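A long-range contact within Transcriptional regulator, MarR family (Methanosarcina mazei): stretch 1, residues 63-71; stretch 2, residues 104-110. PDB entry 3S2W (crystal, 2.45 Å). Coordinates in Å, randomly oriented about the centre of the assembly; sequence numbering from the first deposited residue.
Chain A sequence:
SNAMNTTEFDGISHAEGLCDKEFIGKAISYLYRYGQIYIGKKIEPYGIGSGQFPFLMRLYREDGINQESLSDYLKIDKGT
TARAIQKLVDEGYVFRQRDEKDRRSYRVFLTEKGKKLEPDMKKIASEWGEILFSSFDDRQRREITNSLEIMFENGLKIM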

# COMPACT_ATOMS: atom_id res chain seq x y z
N ASP A 63 14.94 17.08 -5.27
CA ASP A 63 14.32 18.31 -4.81
C ASP A 63 14.02 19.26 -5.96
O ASP A 63 14.62 19.17 -7.02
CB ASP A 63 15.23 19.00 -3.81
CG ASP A 63 14.56 20.14 -3.10
OD1 ASP A 63 13.32 20.24 -3.19
OD2 ASP A 63 15.26 20.92 -2.45
N GLY A 64 13.08 20.17 -5.75
CA GLY A 64 12.73 21.11 -6.80
C GLY A 64 12.00 20.44 -7.95
O GLY A 64 12.15 20.81 -9.09
N ILE A 65 11.19 19.44 -7.64
CA ILE A 65 10.46 18.72 -8.67
C ILE A 65 9.06 19.32 -8.87
O ILE A 65 8.45 19.84 -7.94
CB ILE A 65 10.38 17.23 -8.32
CG1 ILE A 65 9.55 16.47 -9.36
CG2 ILE A 65 9.76 17.04 -6.97
CD1 ILE A 65 9.22 15.05 -8.91
N ASN A 66 8.57 19.27 -10.10
CA ASN A 66 7.24 19.79 -10.40
C ASN A 66 6.15 18.96 -9.72
O ASN A 66 6.19 17.74 -9.73
CB ASN A 66 7.03 19.78 -11.92
CG ASN A 66 5.88 20.63 -12.34
OD1 ASN A 66 4.71 20.29 -12.09
ND2 ASN A 66 6.18 21.75 -12.97
N GLN A 67 5.17 19.64 -9.14
CA GLN A 67 4.14 18.96 -8.35
C GLN A 67 3.37 17.92 -9.16
O GLN A 67 2.96 16.89 -8.63
CB GLN A 67 3.18 19.97 -7.76
CG GLN A 67 2.23 19.35 -6.79
CD GLN A 67 1.26 20.34 -6.23
OE1 GLN A 67 1.64 21.37 -5.68
NE2 GLN A 67 -0.03 20.03 -6.37
N GLU A 68 3.19 18.16 -10.44
CA GLU A 68 2.56 17.15 -11.28
C GLU A 68 3.47 15.92 -11.40
O GLU A 68 3.02 14.78 -11.28
CB GLU A 68 2.16 17.71 -12.64
CG GLU A 68 1.19 16.81 -13.38
CD GLU A 68 0.64 17.43 -14.65
OE1 GLU A 68 1.19 18.46 -15.11
OE2 GLU A 68 -0.36 16.89 -15.19
N SER A 69 4.76 16.15 -11.63
CA SER A 69 5.72 15.04 -11.66
C SER A 69 5.61 14.21 -10.37
O SER A 69 5.55 12.99 -10.42
CB SER A 69 7.16 15.54 -11.87
OG SER A 69 7.28 16.43 -12.96
N LEU A 70 5.59 14.87 -9.22
CA LEU A 70 5.46 14.15 -7.96
C LEU A 70 4.25 13.25 -8.01
O LEU A 70 4.30 12.09 -7.61
CB LEU A 70 5.32 15.12 -6.79
CG LEU A 70 6.63 15.60 -6.20
CD1 LEU A 70 6.32 16.61 -5.14
CD2 LEU A 70 7.36 14.42 -5.63
N SER A 71 3.15 13.79 -8.51
CA SER A 71 1.91 13.04 -8.65
C SER A 71 2.07 11.78 -9.53
O SER A 71 1.68 10.69 -9.13
CB SER A 71 0.81 13.95 -9.21
OG SER A 71 -0.45 13.32 -9.11
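Stretch 2 104-110: RSYRVFL

How does stretch 2 run past the start of stretch 1? It is an extended strand that ends at Leu110 and travels antiparallel to the loop leading into the helix, so the far end of the strand meets Asp63 first. The Asp63 side chain (chi1 t) takes a hydrogen bond from the backbone of Leu110, N to OD1 at 3.0 Å. The same OD1 lies 3.0 Å from CA of Phe109 and accepts a weak bond from its own neighbour, Gly64 N, at 2.6 Å. The other carboxylate oxygen, Asp63 OD2, is linked to Leu110 O by a water that donates to both, 2.7 Å to each.

What allows the strand to come so close at Gly64? The CA atoms of Gly64 and Phe109 are 4.5 Å apart, and the Phe109 side chain (chi1 m, chi2 -97°) lays one face of its ring over the glycine. Gly64 CA sits 3.5 Å from the centroid of the Phe109 ring, nearly on the ring normal, in a CH-pi contact. A CB on Gly64 would fall 2.6 Å from Phe109 CE1, a clash, and the positive phi of 70° also suits glycine. On the carbonyl side, Gly64 O lies 3.5 Å from Arg107 NE, at the edge of the guanidinium.

How do the two backbones pair at Ile65 and Asn66? The pairing rests on Asn66 beside Arg107, antiparallel, and Ile65 is tied to Val108 through one clear bond: Val108 N donates to Ile65 O at 2.8 Å and almost straight, while Arg107 CA approaches the same Ile65 O at 3.5 Å. At the next step Asn66 and Arg107 bring their CA atoms to 4.1 Å, with both side chains on the same face of the sheet. Asn66 also caps the helix, its OD1 accepting from Glu68 N at 3.1 Å, and its CA lies 3.4 Å from Tyr106 O.

Where does the helix take over from the paired backbone? Gln67 N, at the first turn, donates to Tyr106 O at 2.8 Å, so the backbone of Tyr106 is tied directly to the start of the helix. The helix then departs at 78° to the strand direction, with the axes 7.8 Å apart at their closest. Val108 packs against the helix: its CG1 is 4.0 Å from Gln67 CB, and one turn after Asn66, Leu70 CD1 packs 3.9 Å from Val108 CG2. Ser69 and Ser71 are out of reach of the strand.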

# COMPACT_ATOMS: atom_id res chain seq x y z
N ARG A 104 1.47 28.90 -14.17
CA ARG A 104 0.97 27.60 -14.61
C ARG A 104 0.87 26.57 -13.48
O ARG A 104 -0.10 26.53 -12.72
CB ARG A 104 1.84 27.04 -15.75
N SER A 105 1.88 25.72 -13.40
CA SER A 105 1.97 24.67 -12.39
C SER A 105 3.04 25.08 -11.38
O SER A 105 3.56 26.19 -11.45
CB SER A 105 2.33 23.35 -13.08
OG SER A 105 2.56 23.56 -14.47
N TYR A 106 3.40 24.19 -10.44
CA TYR A 106 4.36 24.57 -9.40
C TYR A 106 5.52 23.61 -9.21
O TYR A 106 5.37 22.41 -9.39
CB TYR A 106 3.64 24.78 -8.05
CG TYR A 106 2.77 26.02 -7.97
CD1 TYR A 106 3.31 27.25 -7.61
CD2 TYR A 106 1.42 25.96 -8.24
CE1 TYR A 106 2.52 28.39 -7.53
CE2 TYR A 106 0.61 27.11 -8.17
CZ TYR A 106 1.17 28.31 -7.81
OH TYR A 106 0.39 29.44 -7.73
N ARG A 107 6.67 24.14 -8.82
CA ARG A 107 7.80 23.30 -8.38
C ARG A 107 7.92 23.29 -6.86
O ARG A 107 7.81 24.33 -6.20
CB ARG A 107 9.11 23.80 -9.00
CG ARG A 107 9.56 23.00 -10.20
CD ARG A 107 10.81 23.55 -10.87
NE ARG A 107 11.20 22.65 -11.95
CZ ARG A 107 10.66 22.66 -13.17
NH1 ARG A 107 11.06 21.79 -14.09
NH2 ARG A 107 9.71 23.55 -13.48
N VAL A 108 8.16 22.12 -6.28
CA VAL A 108 8.23 22.06 -4.82
C VAL A 108 9.64 21.80 -4.33
O VAL A 108 10.37 20.99 -4.90
CB VAL A 108 7.19 21.08 -4.19
CG1 VAL A 108 6.10 20.74 -5.17
CG2 VAL A 108 7.85 19.83 -3.68
N PHE A 109 10.01 22.52 -3.27
CA PHE A 109 11.35 22.51 -2.75
C PHE A 109 11.30 22.30 -1.24
O PHE A 109 10.38 22.76 -0.58
CB PHE A 109 12.02 23.85 -3.00
CG PHE A 109 12.37 24.12 -4.43
CD1 PHE A 109 13.66 23.88 -4.90
CD2 PHE A 109 11.44 24.67 -5.30
CE1 PHE A 109 14.02 24.14 -6.22
CE2 PHE A 109 11.80 24.94 -6.65
CZ PHE A 109 13.09 24.67 -7.10
N LEU A 110 12.31 21.63 -0.69
CA LEU A 110 12.45 21.54 0.76
C LEU A 110 12.89 22.88 1.33
O LEU A 110 13.73 23.57 0.75
CB LEU A 110 13.46 20.46 1.12
CG LEU A 110 12.99 19.03 0.81
CD1 LEU A 110 14.20 18.11 0.58
CD2 LEU A 110 12.04 18.48 1.93
O HOH W 1 15.83 23.08 -0.95